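Local coordinates for NTP pyrophosphohydrolase MazG-like domain-containing protein (Vibrio sp. DAT722, PDB 2Q73) that probably hydrolyses nucleoside triphosphates to monophosphates and pyrophosphate, as a magnesium-binding house-cleaning enzyme of the MazG family, at residues D14-P17 with E18-E21; S20-Y23 with F24-I28; E58-D61 with V62-Y65; L83-V86 with L87-K91. All coordinates share one frame; numbering follows the deposited sequence.

Interaction 1. Residues D14-P17 with E18-E21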
loop_
_atom_site.group_PDB
_atom_site.type_symbol
_atom_site.label_atom_id
_atom_site.label_comp_id
_atom_site.label_asym_id
_atom_site.label_seq_id
_atom_site.Cartn_x
_atom_site.Cartn_y
_atom_site.Cartn_z
ATOM N N ASP C 14 19.196 3.705 13.265
ATOM C CA ASP C 14 18.544 2.563 12.649
ATOM C C ASP C 14 19.040 2.409 11.217
ATOM O O ASP C 14 18.449 2.934 10.273
ATOM C CB ASP C 14 17.019 2.782 12.695
ATOM C CG ASP C 14 16.208 1.612 12.111
ATOM O OD1 ASP C 14 16.795 0.573 11.721
ATOM O OD2 ASP C 14 14.967 1.746 12.051
ATOM N N TYR C 15 20.122 1.661 11.059
ATOM C CA TYR C 15 20.695 1.433 9.742
ATOM C C TYR C 15 21.182 -0.011 9.636
ATOM O O TYR C 15 22.237 -0.360 10.161
ATOM C CB TYR C 15 21.840 2.427 9.477
ATOM C CG TYR C 15 22.462 2.262 8.117
ATOM C CD1 TYR C 15 21.731 2.520 6.971
ATOM C CD2 TYR C 15 23.788 1.846 7.981
ATOM C CE1 TYR C 15 22.286 2.358 5.712
ATOM C CE2 TYR C 15 24.361 1.681 6.716
ATOM C CZ TYR C 15 23.593 1.937 5.589
ATOM O OH TYR C 15 24.118 1.785 4.324
ATOM N N ALA C 16 20.391 -0.837 8.959
ATOM C CA ALA C 16 20.706 -2.261 8.808
ATOM C C ALA C 16 20.636 -2.551 7.299
ATOM O O ALA C 16 19.600 -2.973 6.799
ATOM C CB ALA C 16 19.704 -3.098 9.590
ATOM N N PRO C 17 21.726 -2.261 6.568
ATOM C CA PRO C 17 21.702 -2.363 5.095
ATOM C C PRO C 17 21.392 -3.778 4.555
ATOM O O PRO C 17 20.893 -3.925 3.444
ATOM C CB PRO C 17 23.119 -1.926 4.691
ATOM C CG PRO C 17 23.959 -2.068 5.926
ATOM C CD PRO C 17 23.029 -1.796 7.073
ATOM N N GLU C 18 21.662 -4.810 5.353
ATOM C CA GLU C 18 21.339 -6.196 4.964
ATOM C C GLU C 18 19.888 -6.581 5.249
ATOM O O GLU C 18 19.498 -7.740 5.064
ATOM C CB GLU C 18 22.234 -7.151 5.733
ATOM C CG GLU C 18 23.745 -6.957 5.509
ATOM C CD GLU C 18 24.547 -8.039 6.205
ATOM O OE1 GLU C 18 24.078 -9.207 6.267
ATOM O OE2 GLU C 18 25.648 -7.740 6.682
ATOM N N GLN C 19 19.100 -5.627 5.741
ATOM C CA GLN C 19 17.691 -5.890 6.013
ATOM C C GLN C 19 16.780 -4.992 5.206
ATOM O O GLN C 19 15.790 -4.460 5.734
ATOM C CB GLN C 19 17.404 -5.753 7.514
ATOM C CG GLN C 19 18.240 -6.693 8.367
ATOM C CD GLN C 19 17.842 -6.664 9.831
ATOM O OE1 GLN C 19 16.640 -6.577 10.160
ATOM N NE2 GLN C 19 18.838 -6.724 10.722
ATOM N N SER C 20 17.084 -4.843 3.919
ATOM C CA SER C 20 16.267 -3.993 3.031
ATOM C C SER C 20 14.781 -4.372 2.999
ATOM O O SER C 20 13.931 -3.482 3.001
ATOM C CB SER C 20 16.834 -3.967 1.613
ATOM O OG SER C 20 16.798 -5.268 1.065
ATOM N N GLU C 21 14.452 -5.668 2.993
ATOM C CA GLU C 21 13.034 -6.064 3.013
ATOM C C GLU C 21 12.315 -5.631 4.282
ATOM O O GLU C 21 11.139 -5.246 4.221
ATOM C CB GLU C 21 12.856 -7.575 2.853
ATOM C CG GLU C 21 12.768 -8.075 1.422
ATOM C CD GLU C 21 11.602 -7.448 0.621
ATOM O OE1 GLU C 21 10.526 -8.083 0.409
ATOM O OE2 GLU C 21 11.784 -6.297 0.190
#

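Interaction 2. Residues S20-Y23 with F24-I28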
loop_
_atom_site.group_PDB
_atom_site.type_symbol
_atom_site.label_atom_id
_atom_site.label_comp_id
_atom_site.label_asym_id
_atom_site.label_seq_id
_atom_site.Cartn_x
_atom_site.Cartn_y
_atom_site.Cartn_z
ATOM N N SER C 20 17.084 -4.843 3.919
ATOM C CA SER C 20 16.267 -3.993 3.031
ATOM C C SER C 20 14.781 -4.372 2.999
ATOM O O SER C 20 13.931 -3.482 3.001
ATOM C CB SER C 20 16.834 -3.967 1.613
ATOM O OG SER C 20 16.798 -5.268 1.065
ATOM N N GLU C 21 14.452 -5.668 2.993
ATOM C CA GLU C 21 13.034 -6.064 3.013
ATOM C C GLU C 21 12.315 -5.631 4.282
ATOM O O GLU C 21 11.139 -5.246 4.221
ATOM C CB GLU C 21 12.856 -7.575 2.853
ATOM C CG GLU C 21 12.768 -8.075 1.422
ATOM C CD GLU C 21 11.602 -7.448 0.621
ATOM O OE1 GLU C 21 10.526 -8.083 0.409
ATOM O OE2 GLU C 21 11.784 -6.297 0.190
ATOM N N HIS C 22 12.994 -5.723 5.431
ATOM C CA HIS C 22 12.404 -5.227 6.699
ATOM C C HIS C 22 11.816 -3.845 6.518
ATOM O O HIS C 22 10.670 -3.577 6.904
ATOM C CB HIS C 22 13.444 -5.194 7.832
ATOM C CG HIS C 22 13.087 -4.257 8.954
ATOM N ND1 HIS C 22 12.256 -4.616 9.995
ATOM C CD2 HIS C 22 13.470 -2.980 9.205
ATOM C CE1 HIS C 22 12.128 -3.596 10.828
ATOM N NE2 HIS C 22 12.858 -2.590 10.373
ATOM N N TYR C 23 12.607 -2.951 5.937
ATOM C CA TYR C 23 12.200 -1.577 5.814
ATOM C C TYR C 23 11.052 -1.413 4.834
ATOM O O TYR C 23 10.188 -0.558 5.044
ATOM C CB TYR C 23 13.367 -0.690 5.432
ATOM C CG TYR C 23 14.412 -0.609 6.501
ATOM C CD1 TYR C 23 15.571 -1.385 6.413
ATOM C CD2 TYR C 23 14.277 0.266 7.576
ATOM C CE1 TYR C 23 16.571 -1.314 7.367
ATOM C CE2 TYR C 23 15.294 0.354 8.571
ATOM C CZ TYR C 23 16.426 -0.435 8.450
ATOM O OH TYR C 23 17.439 -0.382 9.382
ATOM N N PHE C 24 11.040 -2.222 3.777
ATOM C CA PHE C 24 9.968 -2.124 2.805
ATOM C C PHE C 24 8.633 -2.645 3.383
ATOM O O PHE C 24 7.607 -1.985 3.244
ATOM C CB PHE C 24 10.319 -2.881 1.500
ATOM C CG PHE C 24 9.269 -2.724 0.451
ATOM C CD1 PHE C 24 9.081 -1.472 -0.156
ATOM C CD2 PHE C 24 8.429 -3.788 0.096
ATOM C CE1 PHE C 24 8.090 -1.292 -1.140
ATOM C CE2 PHE C 24 7.427 -3.618 -0.874
ATOM C CZ PHE C 24 7.251 -2.369 -1.481
ATOM N N PHE C 25 8.662 -3.814 4.044
ATOM C CA PHE C 25 7.488 -4.302 4.791
ATOM C C PHE C 25 6.961 -3.267 5.776
ATOM O O PHE C 25 5.753 -3.022 5.847
ATOM C CB PHE C 25 7.838 -5.564 5.574
ATOM C CG PHE C 25 8.056 -6.777 4.727
ATOM C CD1 PHE C 25 7.134 -7.140 3.737
ATOM C CD2 PHE C 25 9.151 -7.624 4.980
ATOM C CE1 PHE C 25 7.335 -8.308 2.967
ATOM C CE2 PHE C 25 9.347 -8.770 4.230
ATOM C CZ PHE C 25 8.443 -9.106 3.213
ATOM N N LYS C 26 7.853 -2.649 6.539
ATOM C CA LYS C 26 7.425 -1.637 7.503
ATOM C C LYS C 26 6.793 -0.427 6.842
ATOM O O LYS C 26 5.802 0.102 7.369
ATOM C CB LYS C 26 8.583 -1.194 8.425
ATOM C CG LYS C 26 9.040 -2.221 9.491
ATOM C CD LYS C 26 7.946 -2.718 10.426
ATOM C CE LYS C 26 7.296 -1.586 11.229
ATOM N NZ LYS C 26 6.201 -2.086 12.135
ATOM N N LEU C 27 7.351 0.024 5.715
ATOM C CA LEU C 27 6.752 1.140 4.971
ATOM C C LEU C 27 5.283 0.826 4.643
ATOM O O LEU C 27 4.398 1.660 4.882
ATOM C CB LEU C 27 7.519 1.469 3.668
ATOM C CG LEU C 27 6.836 2.518 2.757
ATOM C CD1 LEU C 27 6.871 3.893 3.434
ATOM C CD2 LEU C 27 7.523 2.570 1.397
ATOM N N ILE C 28 5.050 -0.354 4.078
ATOM C CA ILE C 28 3.695 -0.762 3.667
ATOM C C ILE C 28 2.778 -0.904 4.906
ATOM O O ILE C 28 1.607 -0.511 4.849
ATOM C CB ILE C 28 3.727 -2.041 2.825
ATOM C CG1 ILE C 28 4.734 -1.908 1.653
ATOM C CG2 ILE C 28 2.267 -2.469 2.374
ATOM C CD1 ILE C 28 4.458 -0.730 0.688
#

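Interaction 3. Residues E58-D61 with V62-Y65. With MG (magnesium ion), chain G.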
loop_
_atom_site.group_PDB
_atom_site.type_symbol
_atom_site.label_atom_id
_atom_site.label_comp_id
_atom_site.label_asym_id
_atom_site.label_seq_id
_atom_site.Cartn_x
_atom_site.Cartn_y
_atom_site.Cartn_z
ATOM N N GLU C 58 0.811 8.533 11.962
ATOM C CA GLU C 58 0.983 7.631 10.837
ATOM C C GLU C 58 1.759 8.288 9.699
ATOM O O GLU C 58 2.582 7.618 9.071
ATOM C CB GLU C 58 -0.364 7.053 10.341
ATOM C CG GLU C 58 -1.234 6.444 11.465
ATOM C CD GLU C 58 -0.506 5.494 12.423
ATOM O OE1 GLU C 58 0.571 4.972 12.087
ATOM O OE2 GLU C 58 -1.051 5.254 13.527
ATOM N N LEU C 59 1.516 9.582 9.452
ATOM C CA LEU C 59 2.292 10.344 8.453
ATOM C C LEU C 59 3.778 10.403 8.823
ATOM O O LEU C 59 4.645 10.158 7.972
ATOM C CB LEU C 59 1.731 11.758 8.253
ATOM C CG LEU C 59 0.407 11.906 7.467
ATOM C CD1 LEU C 59 -0.080 13.335 7.493
ATOM C CD2 LEU C 59 0.509 11.394 6.018
ATOM N N TYR C 60 4.061 10.697 10.089
ATOM C CA TYR C 60 5.442 10.654 10.572
ATOM C C TYR C 60 6.037 9.240 10.392
ATOM O O TYR C 60 7.180 9.090 9.958
ATOM C CB TYR C 60 5.558 11.087 12.034
ATOM C CG TYR C 60 7.018 11.078 12.455
ATOM C CD1 TYR C 60 7.841 12.165 12.188
ATOM C CD2 TYR C 60 7.592 9.934 13.016
ATOM C CE1 TYR C 60 9.206 12.136 12.537
ATOM C CE2 TYR C 60 8.943 9.889 13.349
ATOM C CZ TYR C 60 9.739 10.987 13.104
ATOM O OH TYR C 60 11.081 10.945 13.449
ATOM N N ASP C 61 5.267 8.208 10.725
ATOM C CA ASP C 61 5.792 6.855 10.618
ATOM C C ASP C 61 6.114 6.471 9.165
ATOM O O ASP C 61 7.092 5.777 8.929
ATOM C CB ASP C 61 4.834 5.834 11.235
ATOM C CG ASP C 61 4.711 5.964 12.751
ATOM O OD1 ASP C 61 5.486 6.699 13.399
ATOM O OD2 ASP C 61 3.808 5.296 13.300
ATOM N N VAL C 62 5.284 6.900 8.197
ATOM C CA VAL C 62 5.586 6.697 6.776
ATOM C C VAL C 62 6.890 7.449 6.408
ATOM O O VAL C 62 7.804 6.868 5.772
ATOM C CB VAL C 62 4.390 7.108 5.871
ATOM C CG1 VAL C 62 4.813 7.110 4.412
ATOM C CG2 VAL C 62 3.198 6.133 6.090
ATOM N N LEU C 63 6.980 8.711 6.830
ATOM C CA LEU C 63 8.163 9.563 6.629
ATOM C C LEU C 63 9.433 8.895 7.172
ATOM O O LEU C 63 10.488 8.932 6.519
ATOM C CB LEU C 63 7.966 10.932 7.292
ATOM C CG LEU C 63 9.161 11.888 7.325
ATOM C CD1 LEU C 63 9.528 12.222 5.902
ATOM C CD2 LEU C 63 8.851 13.163 8.123
ATOM N N TYR C 64 9.311 8.276 8.347
ATOM C CA TYR C 64 10.433 7.594 8.985
ATOM C C TYR C 64 10.954 6.498 8.062
ATOM O O TYR C 64 12.151 6.415 7.819
ATOM C CB TYR C 64 10.023 6.992 10.330
ATOM C CG TYR C 64 11.148 6.225 11.009
ATOM C CD1 TYR C 64 11.972 6.845 11.943
ATOM C CD2 TYR C 64 11.388 4.873 10.707
ATOM C CE1 TYR C 64 13.013 6.149 12.567
ATOM C CE2 TYR C 64 12.417 4.172 11.324
ATOM C CZ TYR C 64 13.222 4.815 12.254
ATOM O OH TYR C 64 14.257 4.139 12.866
ATOM N N TYR C 65 10.053 5.674 7.533
ATOM C CA TYR C 65 10.487 4.582 6.645
ATOM C C TYR C 65 10.946 5.036 5.265
ATOM O O TYR C 65 11.832 4.412 4.695
ATOM C CB TYR C 65 9.472 3.427 6.628
ATOM C CG TYR C 65 9.579 2.685 7.918
ATOM C CD1 TYR C 65 8.636 2.873 8.946
ATOM C CD2 TYR C 65 10.704 1.878 8.176
ATOM C CE1 TYR C 65 8.784 2.207 10.178
ATOM C CE2 TYR C 65 10.870 1.239 9.383
ATOM C CZ TYR C 65 9.909 1.409 10.377
ATOM O OH TYR C 65 10.080 0.743 11.540
HETATM MG MG MG G . 2.228 3.430 12.997
HETATM O O HOH W 1 0.789 3.473 14.906
#

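Interaction 4. Residues L83-V86 with L87-K91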
loop_
_atom_site.group_PDB
_atom_site.type_symbol
_atom_site.label_atom_id
_atom_site.label_comp_id
_atom_site.label_asym_id
_atom_site.label_seq_id
_atom_site.Cartn_x
_atom_site.Cartn_y
_atom_site.Cartn_z
ATOM N N LEU C 83 17.057 18.197 -7.437
ATOM C CA LEU C 83 16.962 17.770 -8.837
ATOM C C LEU C 83 15.527 17.863 -9.364
ATOM O O LEU C 83 15.303 18.336 -10.486
ATOM C CB LEU C 83 17.514 16.351 -9.030
ATOM C CG LEU C 83 19.028 16.084 -9.041
ATOM C CD1 LEU C 83 19.258 14.588 -8.723
ATOM C CD2 LEU C 83 19.712 16.482 -10.378
ATOM N N LYS C 84 14.569 17.425 -8.550
ATOM C CA LYS C 84 13.153 17.544 -8.893
ATOM C C LYS C 84 12.731 19.008 -9.024
ATOM O O LYS C 84 12.041 19.362 -9.981
ATOM C CB LYS C 84 12.277 16.803 -7.891
ATOM C CG LYS C 84 12.274 15.278 -8.066
ATOM C CD LYS C 84 11.401 14.833 -9.247
ATOM C CE LYS C 84 9.942 14.674 -8.843
ATOM N NZ LYS C 84 9.110 14.181 -9.973
ATOM N N GLU C 85 13.168 19.849 -8.077
ATOM C CA GLU C 85 12.959 21.320 -8.121
ATOM C C GLU C 85 13.407 21.961 -9.431
ATOM O O GLU C 85 12.755 22.888 -9.938
ATOM C CB GLU C 85 13.681 22.025 -6.958
ATOM C CG GLU C 85 13.150 21.674 -5.559
ATOM C CD GLU C 85 11.971 22.536 -5.130
ATOM O OE1 GLU C 85 12.077 23.776 -5.235
ATOM O OE2 GLU C 85 10.948 21.976 -4.670
ATOM N N VAL C 86 14.537 21.480 -9.953
ATOM C CA VAL C 86 15.077 21.936 -11.230
ATOM C C VAL C 86 14.105 21.626 -12.372
ATOM O O VAL C 86 13.730 22.523 -13.129
ATOM C CB VAL C 86 16.497 21.344 -11.499
ATOM C CG1 VAL C 86 16.912 21.527 -12.955
ATOM C CG2 VAL C 86 17.531 21.988 -10.578
ATOM N N LEU C 87 13.678 20.364 -12.463
ATOM C CA LEU C 87 12.755 19.911 -13.511
ATOM C C LEU C 87 11.393 20.607 -13.472
ATOM O O LEU C 87 10.846 20.965 -14.520
ATOM C CB LEU C 87 12.569 18.391 -13.456
ATOM C CG LEU C 87 13.738 17.489 -13.869
ATOM C CD1 LEU C 87 13.486 16.045 -13.425
ATOM C CD2 LEU C 87 13.983 17.557 -15.368
ATOM N N ASN C 88 10.862 20.791 -12.262
ATOM C CA ASN C 88 9.560 21.438 -12.054
ATOM C C ASN C 88 9.475 22.869 -12.598
ATOM O O ASN C 88 8.451 23.256 -13.171
ATOM C CB ASN C 88 9.170 21.404 -10.572
ATOM C CG ASN C 88 8.911 19.988 -10.056
ATOM O OD1 ASN C 88 8.742 19.780 -8.851
ATOM N ND2 ASN C 88 8.885 19.008 -10.964
ATOM N N LYS C 89 10.550 23.643 -12.422
ATOM C CA LYS C 89 10.625 25.014 -12.940
ATOM C C LYS C 89 10.751 25.044 -14.460
ATOM O O LYS C 89 10.292 25.993 -15.099
ATOM C CB LYS C 89 11.788 25.793 -12.312
ATOM C CG LYS C 89 11.634 26.076 -10.824
ATOM C CD LYS C 89 12.947 26.544 -10.218
ATOM C CE LYS C 89 13.053 26.120 -8.758
ATOM N NZ LYS C 89 14.480 25.988 -8.326
ATOM N N VAL C 90 11.367 24.007 -15.030
ATOM C CA VAL C 90 11.552 23.915 -16.486
ATOM C C VAL C 90 10.206 23.763 -17.209
ATOM O O VAL C 90 9.905 24.522 -18.136
ATOM C CB VAL C 90 12.535 22.772 -16.888
ATOM C CG1 VAL C 90 12.625 22.634 -18.407
ATOM C CG2 VAL C 90 13.918 23.025 -16.308
ATOM N N LYS C 91 9.399 22.797 -16.770
ATOM C CA LYS C 91 8.094 22.558 -17.385
ATOM C C LYS C 91 6.972 23.262 -16.628
ATOM O O LYS C 91 6.786 24.476 -16.774
ATOM C CB LYS C 91 7.816 21.056 -17.533
ATOM C CG LYS C 91 8.888 20.325 -18.339
ATOM C CD LYS C 91 8.309 19.629 -19.562
ATOM C CE LYS C 91 9.420 19.165 -20.494
ATOM N NZ LYS C 91 8.930 18.911 -21.881
#

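Interaction 1. Residues D14-P17 with E18-E21
Ala16 and Gln19 meet through both backbone and side chain at the tight turn that leads into helix 20-39. The hydrogen bond comes first. Gln19 N donates to Ala16 O at 2.9 Å, with an N-H...O angle of 156°. The donor stands above the carbonyl plane, 48° out of it, and so uses no lone pair squarely. Pro17 and Glu18 fill the two corner positions. Their backbone angles make this a type I beta turn with proline at the first corner. Glu18 N is 3.1 Å from Ala16 O, but its angle is too poor for a bond.

The apolar contacts are few. The Ala16 methyl CB sits against the carboxamide of Gln19, 3.9 Å from NE2 and 4.0 Å from CD. Gln19 puts it there with CG beside its own backbone N (chi1 -58°), and the chain runs out extended from that point. Within 14-17, Pro17 CD lies 3.7 Å above the plane of the Tyr15 ring, offset toward the rim.

Polar contacts to helices 20-39 and 55-72 hold the incoming arm of the loop. Asp14 OD1 is hydrogen-bonded to Tyr23 OH, and Asp14 OD2 to Tyr64 OH. Ala16 N makes a weak bond to the same Tyr23 hydroxyl.

Gln19 is the N-cap residue of the helix. The chemistry therefore implies a surface turn shaped by one backbone bond and a rigid proline, with side-chain packing adding little, that reverses the chain just ahead of the first helical turn.

Interaction 2. Residues S20-Y23 with F24-I28
Lys26 packs on His22 one helical turn earlier. Its CB lies 3.5 Å from His22 O and also faces Tyr23 O. CG comes next, 3.3 Å from the same His22 O and over one face of the imidazole. This is a CH-pi contact: CG is 4.0 Å from the ring centroid, set toward the rim on the CE1 side. The His22 ring reaches this place because its CG is anti to the backbone N (chi1 158°). The lysine chain then bends at chi2 and chi3 and leaves the ring. Its tip, NZ, forms a salt bridge with Glu29 and a long, weak ion pair with the metal ligand Glu30.

Helix 20-39 is one of the two metal-bearing helices of the all-alpha MazG fold, and this is its N-terminal half. The backbone runs in regular i to i+4 bonds; Phe25 N to Glu21 O is 2.9 Å and nearly straight.

On another side of the helix Glu21 reaches two rings. Its OE1 touches Phe25 CZ at 3.6 Å, with carboxylate and ring planes 55° apart. Its OE2 lies 3.9 Å from Phe24 CB, and these two flat groups run side by side, their planes only 18° apart. Phe24 and Phe25 each meet the other's counterpart in the second subunit, and Glu21 packs on Glu21 of that subunit.

Interaction 3. Residues E58-D61 with V62-Y65
The ExxD half of the MazG magnesium site lies here, on one turn of helix 55-72. Glu58 and Asp61 are three residues apart and reach the same ion. Glu58 OE1 is 2.4 Å from magnesium and Asp61 OD2 is 2.5 Å from it, each carboxylate using one oxygen. Glu58 bends at chi2 (-48°) to bring its carboxylate round to the ion. A water at 2.4 Å from the magnesium also donates a hydrogen bond to Glu58 OE2, 2.9 Å away, and so ties the second oxygen to the first shell. Glu30 and Glu33 of helix 20-39 complete the protein ligands.

Behind the ligands the helix backbone is regular. Val62 N donates to Glu58 O at 2.9 Å and Tyr64 N to Tyr60 O at 2.8 Å, so the peptide carbonyls of ligand and neighbour alike are engaged. The Tyr65 ring leans against the next carbonyl, with CD1 3.3 Å from Asp61 O. Tyr60 CE2 brushes Tyr64 CB at 4.3 Å.

Asp61 OD1 forms a salt bridge with Lys84 of the fourth subunit, and Tyr60 OH is hydrogen-bonded to His81 of that subunit. Tyr60, Leu63 and Tyr64 touch helix 3-13 and Glu58, Leu59, Val62 and Tyr65 touch helix 20-39, so 58-65 packs on both helices, and the fourth subunit covers Leu59, Val62 and Leu63 as well.

Interaction 4. Residues L83-V86 with L87-K91
Asn88 folds back on Lys84 in the last turns of helix 77-90, the C-terminal helix of this all-alpha MazG protein. The tight part is here. Asn88 N donates to Lys84 O at 2.9 Å, nearly in line with the carbonyl bond (C=O...N 165°). The carboxamide lies over the same oxygen, with Asn88 CG 3.2 Å from Lys84 O; CG stands beside the backbone N (chi1 -66°), which turns the side chain back along the helix. Asn88 ND2 is near that oxygen too, but at an angle too poor for a hydrogen bond. Leu87 N to Leu83 O is longer, at 3.3 Å. Both leucines face the fourth subunit: Leu83 packs on Pro46 there and Leu87 on Leu51. Lys84 lies against Tyr60 of that subunit.

The Glu85/Lys89 and Val86/Val90 pairs are looser, with Val86, Lys89 and Val90 exposed to solvent. The i to i+4 bonds lengthen here. Lys89 N to Glu85 O is a weak bond of 3.4 Å, and the bond from Val90 N to Val86 O is also weak. The Lys89 chain curls over the Glu85 carbonyl, with CG and CE each 3.5 Å from O. Its amine does not close on the acid: Lys89 NZ and Glu85 OE1 are 4.5 Å apart, opposite charges beyond a salt bridge. Glu85 OE2 has instead a weak hydrogen bond to His81. Near the end, Val90 CG2 lies 3.2 Å from Val86 O.

How the interactions relate
From the N terminus, interaction 1 turns the chain from helix 3-13 into helix 20-39. Interaction 2 continues directly along that helix and shares Ser20 and Glu21 with interaction 1. None of the four contacts closes a long loop; they follow in series, and only the first two overlap. Interaction 3, on helix 55-72, touches both: the Asp14 carboxylate spans Tyr23 and Tyr64, while Lys26 and Leu27 pack against Tyr65 and Val62. These three tie the loop 14-19 and helices 20-39 and 55-72 together; only interaction 3 holds metal ligands. Interaction 4 stands apart, its nearest atoms about 14 Å from interaction 3 in the same chain. The two meet across subunits instead, through Lys84 and Asp61.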